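Local coordinates for putative membrane anchored protein (Corynebacterium diphtheriae, PDB 3LSO) that is of unknown function but is probably held at the bacterial membrane, presenting an elongated structure built almost entirely of beta strands and loops, at residues Met223-Val227 with Pro239-Glu244; Asp29-Ser35 with Ala172-Thr178; Glu339-Pro345 with Asn390-Phe396. Residues are numbered along the deposited sequence.

Interaction 1: Met223-Val227 with Pro239-Glu244; sequences MDGKV and PVPVTE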
HETATM    1  N   MSE B 223       1.747  19.287 -16.324  1.00 45.65           N
HETATM    2  CA  MSE B 223       0.283  19.119 -16.319  1.00 45.68           C
HETATM    3  C   MSE B 223      -0.258  18.961 -17.744  1.00 45.06           C
HETATM    4  O   MSE B 223      -0.831  19.895 -18.307  1.00 45.31           O
HETATM    5  CB  MSE B 223      -0.423  20.274 -15.575  1.00 46.09           C
HETATM    6  CG  MSE B 223      -1.939  20.053 -15.331  1.00 47.64           C
HETATM    7 SE   MSE B 223      -3.044  21.691 -15.518  0.75 51.87          SE
HETATM    8  CE  MSE B 223      -4.821  20.869 -15.785  1.00 50.66           C
ATOM      9  N   ASP B 224      -0.040  17.794 -18.339  1.00 44.05           N
ATOM     10  CA  ASP B 224      -0.480  17.562 -19.713  1.00 43.06           C
ATOM     11  C   ASP B 224      -1.254  16.261 -19.874  1.00 42.46           C
ATOM     12  O   ASP B 224      -2.128  16.169 -20.735  1.00 42.84           O
ATOM     13  CB  ASP B 224       0.688  17.651 -20.720  1.00 42.95           C
ATOM     14  CG  ASP B 224       1.999  17.063 -20.185  1.00 43.04           C
ATOM     15  OD1 ASP B 224       1.972  15.988 -19.549  1.00 42.58           O
ATOM     16  OD2 ASP B 224       3.067  17.675 -20.422  1.00 42.11           O
ATOM     17  N   GLY B 225      -0.953  15.277 -19.023  1.00 41.23           N
ATOM     18  CA  GLY B 225      -1.514  13.938 -19.137  1.00 39.61           C
ATOM     19  C   GLY B 225      -2.975  13.779 -18.750  1.00 38.84           C
ATOM     20  O   GLY B 225      -3.633  14.736 -18.322  1.00 38.74           O
ATOM     21  N   LYS B 226      -3.457  12.543 -18.897  1.00 37.76           N
ATOM     22  CA  LYS B 226      -4.840  12.150 -18.664  1.00 36.79           C
ATOM     23  C   LYS B 226      -4.893  10.802 -17.924  1.00 36.39           C
ATOM     24  O   LYS B 226      -3.918  10.053 -17.929  1.00 36.61           O
ATOM     25  CB  LYS B 226      -5.557  12.007 -20.012  1.00 36.95           C
ATOM     26  CG  LYS B 226      -6.314  13.245 -20.489  1.00 37.08           C
ATOM     27  CD  LYS B 226      -6.388  13.333 -22.031  1.00 37.25           C
ATOM     28  CE  LYS B 226      -7.502  14.293 -22.488  1.00 36.33           C
ATOM     29  NZ  LYS B 226      -7.089  15.110 -23.654  1.00 35.04           N
ATOM     30  N   VAL B 227      -6.032  10.488 -17.305  1.00 35.48           N
ATOM     31  CA  VAL B 227      -6.248   9.169 -16.690  1.00 34.92           C
ATOM     32  C   VAL B 227      -7.468   8.444 -17.257  1.00 34.61           C
ATOM     33  O   VAL B 227      -8.533   9.034 -17.393  1.00 34.33           O
ATOM     34  CB  VAL B 227      -6.385   9.262 -15.150  1.00 34.95           C
ATOM     35  CG1 VAL B 227      -6.955   7.977 -14.564  1.00 33.94           C
ATOM     36  CG2 VAL B 227      -5.037   9.576 -14.525  1.00 34.91           C
ATOM     37  N   PRO B 239     -10.902   9.305 -21.236  1.00 31.77           N
ATOM     38  CA  PRO B 239      -9.787   9.643 -20.329  1.00 31.81           C
ATOM     39  C   PRO B 239      -9.905  11.062 -19.761  1.00 31.99           C
ATOM     40  O   PRO B 239     -10.203  12.012 -20.505  1.00 32.09           O
ATOM     41  CB  PRO B 239      -8.553   9.535 -21.230  1.00 31.58           C
ATOM     42  CG  PRO B 239      -8.964   8.663 -22.354  1.00 31.63           C
ATOM     43  CD  PRO B 239     -10.415   8.961 -22.588  1.00 31.86           C
ATOM     44  N   VAL B 240      -9.666  11.185 -18.456  1.00 32.10           N
ATOM     45  CA  VAL B 240      -9.869  12.429 -17.708  1.00 32.52           C
ATOM     46  C   VAL B 240      -8.569  13.248 -17.547  1.00 32.85           C
ATOM     47  O   VAL B 240      -7.540  12.694 -17.178  1.00 33.21           O
ATOM     48  CB  VAL B 240     -10.467  12.114 -16.317  1.00 32.43           C
ATOM     49  CG1 VAL B 240     -10.716  13.395 -15.527  1.00 33.02           C
ATOM     50  CG2 VAL B 240     -11.763  11.320 -16.456  1.00 32.32           C
ATOM     51  N   PRO B 241      -8.606  14.569 -17.818  1.00 33.12           N
ATOM     52  CA  PRO B 241      -7.366  15.328 -17.630  1.00 33.41           C
ATOM     53  C   PRO B 241      -7.002  15.451 -16.153  1.00 33.73           C
ATOM     54  O   PRO B 241      -7.896  15.492 -15.308  1.00 33.74           O
ATOM     55  CB  PRO B 241      -7.699  16.704 -18.216  1.00 33.22           C
ATOM     56  CG  PRO B 241      -9.173  16.804 -18.167  1.00 33.31           C
ATOM     57  CD  PRO B 241      -9.699  15.414 -18.333  1.00 33.20           C
ATOM     58  N   VAL B 242      -5.706  15.501 -15.856  1.00 34.04           N
ATOM     59  CA  VAL B 242      -5.225  15.622 -14.483  1.00 34.41           C
ATOM     60  C   VAL B 242      -5.018  17.082 -14.133  1.00 34.83           C
ATOM     61  O   VAL B 242      -4.294  17.783 -14.837  1.00 35.32           O
ATOM     62  CB  VAL B 242      -3.883  14.899 -14.292  1.00 34.35           C
ATOM     63  CG1 VAL B 242      -3.343  15.161 -12.904  1.00 34.30           C
ATOM     64  CG2 VAL B 242      -4.036  13.401 -14.534  1.00 34.12           C
ATOM     65  N   THR B 243      -5.623  17.526 -13.033  1.00 35.18           N
ATOM     66  CA  THR B 243      -5.579  18.938 -12.621  1.00 35.66           C
ATOM     67  C   THR B 243      -4.222  19.374 -12.048  1.00 35.73           C
ATOM     68  O   THR B 243      -3.316  18.559 -11.885  1.00 35.62           O
ATOM     69  CB  THR B 243      -6.686  19.261 -11.597  1.00 35.77           C
ATOM     70  OG1 THR B 243      -6.430  18.556 -10.376  1.00 36.05           O
ATOM     71  CG2 THR B 243      -8.063  18.852 -12.141  1.00 36.08           C
ATOM     72  N   GLU B 244      -4.091  20.669 -11.763  1.00 36.09           N
ATOM     73  CA  GLU B 244      -2.904  21.214 -11.093  1.00 36.33           C
ATOM     74  C   GLU B 244      -2.713  20.492  -9.765  1.00 36.20           C
ATOM     75  O   GLU B 244      -1.617  20.027  -9.437  1.00 36.19           O
ATOM     76  CB  GLU B 244      -3.072  22.715 -10.834  1.00 36.45           C
ATOM     77  CG  GLU B 244      -3.042  23.597 -12.080  1.00 37.36           C
ATOM     78  CD  GLU B 244      -1.626  23.959 -12.524  1.00 38.24           C
ATOM     79  OE1 GLU B 244      -0.761  23.045 -12.597  1.00 38.83           O
ATOM     80  OE2 GLU B 244      -1.383  25.159 -12.812  1.00 37.44           O
TER

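Interaction 2: Asp29-Ser35 with Ala172-Thr178; sequences DVDCSVS and ANTTCTT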
ATOM      1  N   ASP B  29      42.843  -4.774   2.049  1.00 43.14           N
ATOM      2  CA  ASP B  29      44.237  -4.719   1.627  1.00 42.37           C
ATOM      3  C   ASP B  29      44.394  -4.228   0.204  1.00 41.58           C
ATOM      4  O   ASP B  29      43.709  -4.697  -0.696  1.00 41.36           O
ATOM      5  CB  ASP B  29      44.863  -6.106   1.755  1.00 42.49           C
ATOM      6  CG  ASP B  29      44.931  -6.578   3.189  1.00 43.31           C
ATOM      7  OD1 ASP B  29      44.802  -5.726   4.094  1.00 43.84           O
ATOM      8  OD2 ASP B  29      45.125  -7.796   3.418  1.00 44.51           O
ATOM      9  N   VAL B  30      45.303  -3.275   0.017  1.00 40.81           N
ATOM     10  CA  VAL B  30      45.659  -2.774  -1.315  1.00 40.00           C
ATOM     11  C   VAL B  30      47.109  -3.057  -1.611  1.00 39.35           C
ATOM     12  O   VAL B  30      47.922  -3.197  -0.698  1.00 39.52           O
ATOM     13  CB  VAL B  30      45.397  -1.244  -1.495  1.00 39.96           C
ATOM     14  CG1 VAL B  30      43.940  -0.979  -1.641  1.00 39.68           C
ATOM     15  CG2 VAL B  30      45.929  -0.448  -0.334  1.00 40.36           C
ATOM     16  N   ASP B  31      47.421  -3.154  -2.896  1.00 38.76           N
ATOM     17  CA  ASP B  31      48.792  -3.341  -3.353  1.00 38.03           C
ATOM     18  C   ASP B  31      49.111  -2.229  -4.349  1.00 37.08           C
ATOM     19  O   ASP B  31      48.683  -2.271  -5.506  1.00 36.89           O
ATOM     20  CB  ASP B  31      48.953  -4.721  -3.991  1.00 38.29           C
ATOM     21  CG  ASP B  31      50.409  -5.171  -4.080  1.00 39.75           C
ATOM     22  OD1 ASP B  31      51.325  -4.326  -4.250  1.00 39.73           O
ATOM     23  OD2 ASP B  31      50.632  -6.401  -3.985  1.00 42.40           O
ATOM     24  N   CYS B  32      49.857  -1.232  -3.888  1.00 35.98           N
ATOM     25  CA  CYS B  32      50.127  -0.041  -4.690  1.00 35.00           C
ATOM     26  C   CYS B  32      51.446  -0.111  -5.455  1.00 34.01           C
ATOM     27  O   CYS B  32      52.469  -0.467  -4.885  1.00 34.13           O
ATOM     28  CB  CYS B  32      50.078   1.203  -3.800  1.00 34.99           C
ATOM     29  SG  CYS B  32      48.440   1.456  -3.041  1.00 36.45           S
ATOM     30  N   SER B  33      51.401   0.188  -6.752  1.00 32.99           N
ATOM     31  CA  SER B  33      52.605   0.385  -7.560  1.00 32.32           C
ATOM     32  C   SER B  33      52.808   1.857  -7.861  1.00 31.47           C
ATOM     33  O   SER B  33      51.880   2.552  -8.294  1.00 31.48           O
ATOM     34  CB  SER B  33      52.533  -0.362  -8.897  1.00 32.34           C
ATOM     35  OG  SER B  33      52.550  -1.753  -8.707  1.00 33.33           O
ATOM     36  N   VAL B  34      54.033   2.312  -7.644  1.00 30.31           N
ATOM     37  CA  VAL B  34      54.456   3.641  -8.055  1.00 28.99           C
ATOM     38  C   VAL B  34      55.384   3.515  -9.245  1.00 28.17           C
ATOM     39  O   VAL B  34      56.264   2.654  -9.280  1.00 27.64           O
ATOM     40  CB  VAL B  34      55.214   4.349  -6.937  1.00 29.37           C
ATOM     41  CG1 VAL B  34      55.575   5.779  -7.368  1.00 29.11           C
ATOM     42  CG2 VAL B  34      54.397   4.326  -5.638  1.00 28.72           C
ATOM     43  N   SER B  35      55.159   4.363 -10.235  1.00 27.45           N
ATOM     44  CA  SER B  35      56.054   4.498 -11.377  1.00 26.83           C
ATOM     45  C   SER B  35      56.410   5.981 -11.530  1.00 26.54           C
ATOM     46  O   SER B  35      55.549   6.834 -11.760  1.00 26.68           O
ATOM     47  CB  SER B  35      55.410   3.942 -12.645  1.00 26.55           C
ATOM     48  OG  SER B  35      56.343   3.907 -13.712  1.00 26.57           O
ATOM     49  N   ALA B 172      55.033  11.069 -10.587  1.00 32.80           N
ATOM     50  CA  ALA B 172      54.842   9.669 -10.191  1.00 33.87           C
ATOM     51  C   ALA B 172      53.395   9.190 -10.299  1.00 34.47           C
ATOM     52  O   ALA B 172      52.471   9.855  -9.808  1.00 35.02           O
ATOM     53  CB  ALA B 172      55.379   9.421  -8.793  1.00 33.68           C
ATOM     54  N   ASN B 173      53.208   8.032 -10.935  1.00 34.83           N
ATOM     55  CA  ASN B 173      51.883   7.447 -11.085  1.00 35.01           C
ATOM     56  C   ASN B 173      51.726   6.274 -10.146  1.00 35.22           C
ATOM     57  O   ASN B 173      52.406   5.270 -10.280  1.00 35.46           O
ATOM     58  CB  ASN B 173      51.636   7.001 -12.528  1.00 35.04           C
ATOM     59  CG  ASN B 173      51.784   8.134 -13.529  1.00 36.01           C
ATOM     60  OD1 ASN B 173      51.171   9.206 -13.389  1.00 36.41           O
ATOM     61  ND2 ASN B 173      52.605   7.904 -14.555  1.00 35.46           N
ATOM     62  N   THR B 174      50.819   6.399  -9.194  1.00 35.58           N
ATOM     63  CA  THR B 174      50.571   5.318  -8.275  1.00 36.04           C
ATOM     64  C   THR B 174      49.353   4.542  -8.734  1.00 36.50           C
ATOM     65  O   THR B 174      48.341   5.137  -9.098  1.00 37.52           O
ATOM     66  CB  THR B 174      50.345   5.859  -6.873  1.00 36.14           C
ATOM     67  OG1 THR B 174      51.407   6.765  -6.548  1.00 36.18           O
ATOM     68  CG2 THR B 174      50.304   4.728  -5.844  1.00 36.46           C
ATOM     69  N   THR B 175      49.450   3.218  -8.734  1.00 36.33           N
ATOM     70  CA  THR B 175      48.301   2.374  -9.039  1.00 36.08           C
ATOM     71  C   THR B 175      48.105   1.386  -7.902  1.00 36.12           C
ATOM     72  O   THR B 175      49.038   0.682  -7.542  1.00 36.61           O
ATOM     73  CB  THR B 175      48.498   1.608 -10.343  1.00 36.04           C
ATOM     74  OG1 THR B 175      48.110   2.443 -11.422  1.00 34.53           O
ATOM     75  CG2 THR B 175      47.629   0.352 -10.382  1.00 37.05           C
ATOM     76  N   CYS B 176      46.896   1.335  -7.357  1.00 35.74           N
ATOM     77  CA  CYS B 176      46.579   0.459  -6.251  1.00 35.66           C
ATOM     78  C   CYS B 176      45.499  -0.535  -6.627  1.00 35.83           C
ATOM     79  O   CYS B 176      44.429  -0.139  -7.092  1.00 36.01           O
ATOM     80  CB  CYS B 176      46.111   1.273  -5.053  1.00 35.34           C
ATOM     81  SG  CYS B 176      47.307   2.465  -4.482  1.00 35.21           S
ATOM     82  N   THR B 177      45.780  -1.819  -6.409  1.00 35.87           N
ATOM     83  CA  THR B 177      44.823  -2.880  -6.677  1.00 36.02           C
ATOM     84  C   THR B 177      44.452  -3.587  -5.391  1.00 36.65           C
ATOM     85  O   THR B 177      45.284  -3.756  -4.495  1.00 36.86           O
ATOM     86  CB  THR B 177      45.395  -3.963  -7.625  1.00 36.07           C
ATOM     87  OG1 THR B 177      46.304  -4.806  -6.898  1.00 35.30           O
ATOM     88  CG2 THR B 177      46.091  -3.351  -8.849  1.00 35.70           C
ATOM     89  N   THR B 178      43.207  -4.042  -5.329  1.00 37.44           N
ATOM     90  CA  THR B 178      42.728  -4.871  -4.231  1.00 37.85           C
ATOM     91  C   THR B 178      41.945  -6.059  -4.787  1.00 38.70           C
ATOM     92  O   THR B 178      41.494  -6.017  -5.935  1.00 38.80           O
ATOM     93  CB  THR B 178      41.874  -4.045  -3.243  1.00 37.70           C
ATOM     94  OG1 THR B 178      41.742  -4.755  -2.007  1.00 38.33           O
ATOM     95  CG2 THR B 178      40.498  -3.741  -3.812  1.00 36.54           C
TER

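Interaction 3: Glu339-Pro345 with Asn390-Phe396; sequences EIGINAP and NESYRGF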
ATOM      1  N   GLU B 339     -39.492  -5.903  20.030  1.00 16.77           N
ATOM      2  CA  GLU B 339     -39.287  -6.955  19.012  1.00 16.73           C
ATOM      3  C   GLU B 339     -37.896  -6.952  18.486  1.00 16.08           C
ATOM      4  O   GLU B 339     -37.278  -5.894  18.337  1.00 16.16           O
ATOM      5  CB  GLU B 339     -40.144  -6.734  17.789  1.00 16.73           C
ATOM      6  CG  GLU B 339     -41.131  -7.780  17.507  1.00 17.38           C
ATOM      7  CD  GLU B 339     -41.877  -7.449  16.240  1.00 18.65           C
ATOM      8  OE1 GLU B 339     -41.215  -7.068  15.221  1.00 14.16           O
ATOM      9  OE2 GLU B 339     -43.126  -7.534  16.284  1.00 20.42           O
ATOM     10  N   ILE B 340     -37.426  -8.143  18.152  1.00 15.30           N
ATOM     11  CA  ILE B 340     -36.241  -8.272  17.319  1.00 13.31           C
ATOM     12  C   ILE B 340     -36.513  -9.413  16.370  1.00 13.18           C
ATOM     13  O   ILE B 340     -37.287 -10.323  16.685  1.00 12.42           O
ATOM     14  CB  ILE B 340     -34.937  -8.477  18.131  1.00 13.01           C
ATOM     15  CG1 ILE B 340     -34.953  -9.796  18.874  1.00 11.23           C
ATOM     16  CG2 ILE B 340     -34.679  -7.305  19.059  1.00 10.43           C
ATOM     17  CD1 ILE B 340     -33.593 -10.206  19.302  1.00 11.09           C
ATOM     18  N   GLY B 341     -35.938  -9.330  15.183  1.00 13.42           N
ATOM     19  CA  GLY B 341     -36.022 -10.443  14.244  1.00 14.25           C
ATOM     20  C   GLY B 341     -35.074 -10.210  13.102  1.00 14.37           C
ATOM     21  O   GLY B 341     -34.664  -9.054  12.875  1.00 14.71           O
ATOM     22  N   ILE B 342     -34.709 -11.288  12.399  1.00 13.99           N
ATOM     23  CA  ILE B 342     -33.914 -11.171  11.168  1.00 13.81           C
ATOM     24  C   ILE B 342     -34.801 -10.956   9.935  1.00 13.79           C
ATOM     25  O   ILE B 342     -35.769 -11.695   9.731  1.00 13.52           O
ATOM     26  CB  ILE B 342     -33.063 -12.427  10.932  1.00 13.92           C
ATOM     27  CG1 ILE B 342     -32.005 -12.556  12.015  1.00 13.86           C
ATOM     28  CG2 ILE B 342     -32.405 -12.390   9.531  1.00 13.57           C
ATOM     29  CD1 ILE B 342     -31.788 -13.997  12.432  1.00 15.32           C
ATOM     30  N   ASN B 343     -34.443  -9.964   9.116  1.00 13.73           N
ATOM     31  CA  ASN B 343     -35.126  -9.659   7.847  1.00 13.65           C
ATOM     32  C   ASN B 343     -34.168  -9.930   6.693  1.00 14.15           C
ATOM     33  O   ASN B 343     -33.118  -9.289   6.565  1.00 14.20           O
ATOM     34  CB  ASN B 343     -35.564  -8.189   7.811  1.00 13.16           C
ATOM     35  CG  ASN B 343     -36.396  -7.832   6.558  1.00 11.94           C
ATOM     36  OD1 ASN B 343     -37.495  -8.337   6.369  1.00 13.25           O
ATOM     37  ND2 ASN B 343     -35.890  -6.932   5.742  1.00  6.20           N
ATOM     38  N   ALA B 344     -34.531 -10.872   5.838  1.00 14.71           N
ATOM     39  CA  ALA B 344     -33.585 -11.390   4.864  1.00 14.63           C
ATOM     40  C   ALA B 344     -33.680 -10.617   3.565  1.00 14.95           C
ATOM     41  O   ALA B 344     -34.707  -9.998   3.304  1.00 15.61           O
ATOM     42  CB  ALA B 344     -33.875 -12.867   4.639  1.00 14.35           C
ATOM     43  N   PRO B 345     -32.634 -10.652   2.730  1.00 15.45           N
ATOM     44  CA  PRO B 345     -32.807 -10.109   1.409  1.00 16.36           C
ATOM     45  C   PRO B 345     -34.103 -10.594   0.825  1.00 17.78           C
ATOM     46  O   PRO B 345     -34.563 -11.701   1.111  1.00 18.30           O
ATOM     47  CB  PRO B 345     -31.677 -10.745   0.627  1.00 16.03           C
ATOM     48  CG  PRO B 345     -30.614 -10.895   1.610  1.00 16.19           C
ATOM     49  CD  PRO B 345     -31.299 -11.243   2.894  1.00 15.83           C
ATOM     50  N   ASN B 390     -40.116  -7.868   5.132  1.00 20.08           N
ATOM     51  CA  ASN B 390     -40.732  -8.688   4.096  1.00 19.88           C
ATOM     52  C   ASN B 390     -41.152 -10.066   4.630  1.00 20.02           C
ATOM     53  O   ASN B 390     -41.070 -10.321   5.831  1.00 19.47           O
ATOM     54  CB  ASN B 390     -39.805  -8.805   2.883  1.00 19.54           C
ATOM     55  CG  ASN B 390     -38.460  -9.399   3.239  1.00 20.67           C
ATOM     56  OD1 ASN B 390     -38.379 -10.473   3.879  1.00 22.12           O
ATOM     57  ND2 ASN B 390     -37.388  -8.712   2.840  1.00 16.44           N
ATOM     58  N   GLU B 391     -41.584 -10.951   3.732  1.00 20.27           N
ATOM     59  CA  GLU B 391     -42.114 -12.266   4.118  1.00 20.94           C
ATOM     60  C   GLU B 391     -41.155 -13.110   4.964  1.00 19.79           C
ATOM     61  O   GLU B 391     -41.582 -14.014   5.656  1.00 20.12           O
ATOM     62  CB  GLU B 391     -42.554 -13.057   2.874  1.00 21.88           C
ATOM     63  CG  GLU B 391     -43.676 -12.374   2.057  1.00 28.37           C
ATOM     64  CD  GLU B 391     -43.714 -12.778   0.531  1.00 36.64           C
ATOM     65  OE1 GLU B 391     -42.643 -13.054  -0.094  1.00 37.53           O
ATOM     66  OE2 GLU B 391     -44.839 -12.795  -0.051  1.00 39.38           O
ATOM     67  N   SER B 392     -39.861 -12.829   4.908  1.00 19.13           N
ATOM     68  CA  SER B 392     -38.898 -13.629   5.644  1.00 18.68           C
ATOM     69  C   SER B 392     -38.841 -13.275   7.131  1.00 18.67           C
ATOM     70  O   SER B 392     -38.341 -14.039   7.932  1.00 19.21           O
ATOM     71  CB  SER B 392     -37.513 -13.441   5.047  1.00 18.64           C
ATOM     72  OG  SER B 392     -37.043 -12.107   5.228  1.00 19.75           O
ATOM     73  N   TYR B 393     -39.324 -12.101   7.499  1.00 18.38           N
ATOM     74  CA  TYR B 393     -39.118 -11.604   8.840  1.00 18.12           C
ATOM     75  C   TYR B 393     -40.017 -12.329   9.804  1.00 17.89           C
ATOM     76  O   TYR B 393     -41.209 -12.561   9.488  1.00 18.67           O
ATOM     77  CB  TYR B 393     -39.467 -10.135   8.882  1.00 18.54           C
ATOM     78  CG  TYR B 393     -39.327  -9.496  10.225  1.00 19.33           C
ATOM     79  CD1 TYR B 393     -38.086  -9.031  10.661  1.00 20.28           C
ATOM     80  CD2 TYR B 393     -40.440  -9.313  11.049  1.00 20.07           C
ATOM     81  CE1 TYR B 393     -37.954  -8.406  11.890  1.00 21.70           C
ATOM     82  CE2 TYR B 393     -40.315  -8.697  12.287  1.00 21.01           C
ATOM     83  CZ  TYR B 393     -39.070  -8.241  12.696  1.00 21.79           C
ATOM     84  OH  TYR B 393     -38.923  -7.624  13.905  1.00 23.36           O
ATOM     85  N   ARG B 394     -39.456 -12.665  10.966  1.00 16.02           N
ATOM     86  CA  ARG B 394     -40.203 -13.229  12.056  1.00 15.26           C
ATOM     87  C   ARG B 394     -39.719 -12.506  13.278  1.00 15.52           C
ATOM     88  O   ARG B 394     -38.533 -12.615  13.622  1.00 15.25           O
ATOM     89  CB  ARG B 394     -39.901 -14.706  12.228  1.00 15.23           C
ATOM     90  CG  ARG B 394     -40.245 -15.584  11.025  1.00 15.59           C
ATOM     91  CD  ARG B 394     -41.734 -15.693  10.827  1.00 13.71           C
ATOM     92  NE  ARG B 394     -42.033 -16.633   9.773  1.00 13.57           N
ATOM     93  CZ  ARG B 394     -42.023 -16.341   8.476  1.00 14.75           C
ATOM     94  NH1 ARG B 394     -41.712 -15.110   8.049  1.00 12.32           N
ATOM     95  NH2 ARG B 394     -42.316 -17.302   7.604  1.00 13.14           N
ATOM     96  N   GLY B 395     -40.634 -11.778  13.943  1.00 15.26           N
ATOM     97  CA  GLY B 395     -40.292 -10.948  15.099  1.00 14.34           C
ATOM     98  C   GLY B 395     -40.762 -11.474  16.445  1.00 14.19           C
ATOM     99  O   GLY B 395     -41.933 -11.823  16.627  1.00 14.51           O
ATOM    100  N   PHE B 396     -39.851 -11.468  17.401  1.00 13.88           N
ATOM    101  CA  PHE B 396     -40.020 -12.163  18.667  1.00 14.01           C
ATOM    102  C   PHE B 396     -40.095 -11.208  19.825  1.00 14.07           C
ATOM    103  O   PHE B 396     -39.383 -10.204  19.847  1.00 15.44           O
ATOM    104  CB  PHE B 396     -38.808 -13.055  18.881  1.00 13.85           C
ATOM    105  CG  PHE B 396     -38.708 -14.191  17.891  1.00 14.30           C
ATOM    106  CD1 PHE B 396     -39.245 -15.453  18.200  1.00 13.06           C
ATOM    107  CD2 PHE B 396     -38.057 -14.007  16.661  1.00 14.30           C
ATOM    108  CE1 PHE B 396     -39.140 -16.515  17.290  1.00 15.23           C
ATOM    109  CE2 PHE B 396     -37.938 -15.055  15.748  1.00 14.99           C
ATOM    110  CZ  PHE B 396     -38.477 -16.328  16.061  1.00 15.06           C
TER
HETATM  111  O   HOH W   1     -36.015 -13.837  12.606  1.00 32.23           O

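Interaction 1: Met223-Val227 with Pro239-Glu244
P239 opens the second segment. Its CB lies 4.1 Å from CB of K226, and its CA makes a CA-H...O contact of 3.3 Å with O of V227. V240 then forms the hydrogen-bonded antiparallel pair with V227. V240 N donates to V227 O and V227 N donates to V240 O, both at 2.7 Å. P241 faces K226 in a non-hydrogen-bonded pair, with their CA atoms 4.2 Å apart. Proline has no amide hydrogen, and none is needed there. V242 lies past the last bridge, yet its N still gives a weak hydrogen bond of 3.3 Å to O of G225. CG2 of V242 packs 4.0 Å from CG2 of V227. V242 and V227 also both touch A248 of strand 247-253. Beyond V242 the backbones separate. The selenomethionine side chain of M223 spans the gap: its CE is 3.3 Å from O of V242 and 3.8 Å from CA of T243. At E244 the last contact is CG against SE of M223, at 3.9 Å. This is the open end of a beta hairpin, strands 226-231 and 234-241, at the edge of a mixed five-stranded sheet.

Interaction 2: Asp29-Ser35 with Ala172-Thr178
Two extended strands lie side by side and antiparallel; the axes of 29-35 and 172-177 run 161° apart and approach to 4.3 Å. Their backbones fit in regular alternation. The hydrogen-bonded pairs are D31 with T177, S33 with T175 and S35 with N173. Each has two N-H...O bonds, as short as 2.5 Å from S33 N to T175 O. Between them the backbones draw in, and CA of C32 comes 3.1 Å from O of T175. C32 and C176 form a non-hydrogen-bonded pair, with CA atoms only 3.9 Å apart. The disulfide from C32 SG to C176 SG, 2.1 Å long with a chi3 of 109°, makes a ridge on the face that also carries V34 and T174. This is a cross-strand disulfide within the N-terminal domain, a member of the E-set clan of immunoglobulin-like folds. It ties strand 25-36, the first of the chain, to strand 170-177. Neighbours fill the space on each side of the ridge. V30 sets its CB 4.4 Å from CB of C176 and its CG1 4.0 Å from CB of T178. On the other side, CG2 of T174 fits 4.1 Å from CB of C32. V34 then drops CG1 against CB of A172, at 3.9 Å. V30 and C176 also meet I160 and L161 of strand 150-167, respectively. The opposite face is polar, with D31, S33, S35, N173, T175 and T177. At one end, T178 OG1 donates to O of D29 across a very short 2.4 Å.

Interaction 3: Glu339-Pro345 with Asn390-Phe396
E339 reaches across with its carboxylate. OE1 accepts a hydrogen bond of 2.7 Å from OH of Y393, at the edge of the tyrosine ring. The same oxygen also accepts a hydrogen bond from W382 NE1, and OE2 is hydrogen-bonded to T365 OG1. I340 pairs with F396 in the one regular bridge: F396 N donates to I340 O at 2.9 Å, and I340 N returns a weak bond of 3.3 Å to F396 O. G341 follows where space is tight. A CB here would clash with O of R394 and CE1 of Y393. At I342 the direct backbone bonding lapses. A water takes over, accepting from I342 N at 2.9 Å and donating to R394 O at 3.0 Å. The CA-to-CB bond of I342 points away, and its side chain packs on V412, F416 and F429. N343 divides its amide: OD1 accepts from N390 N at 2.9 Å, and ND2 is hydrogen-bonded to Q430 OE1. A344 closes the exchange. Its N donates to OG of S392 at 2.9 Å, and its O accepts from ND2 of N390 at 3.0 Å. The type I turn N390-Y393 presents these groups. Within it N390 OD1 makes an Asx turn, accepting from S392 N at 3.0 Å, and also accepts from S392 OG at 2.5 Å. Strand pairing therefore gives way to side-chain bonding toward P345. Along its length, polar groups of this buried contact find partners in the E339 carboxylate, the water and the turn.

How the interactions relate
The three contacts follow one another along the chain: interaction 2 first, then interaction 1, then interaction 3. Each belongs to a different beta sheet, and none touches another. Centres are 57 Å apart for interactions 1 and 2 and 50 Å apart for interactions 1 and 3. Interactions 2 and 3 lie on opposite sides of the chain's centre, 90 Å apart between centres and about 72 Å between nearest atoms. This spacing fits an elongated molecule. The scale of closure also differs: 11 residues separate the segments of interaction 1, 44 those of interaction 3 and 136 those of interaction 2.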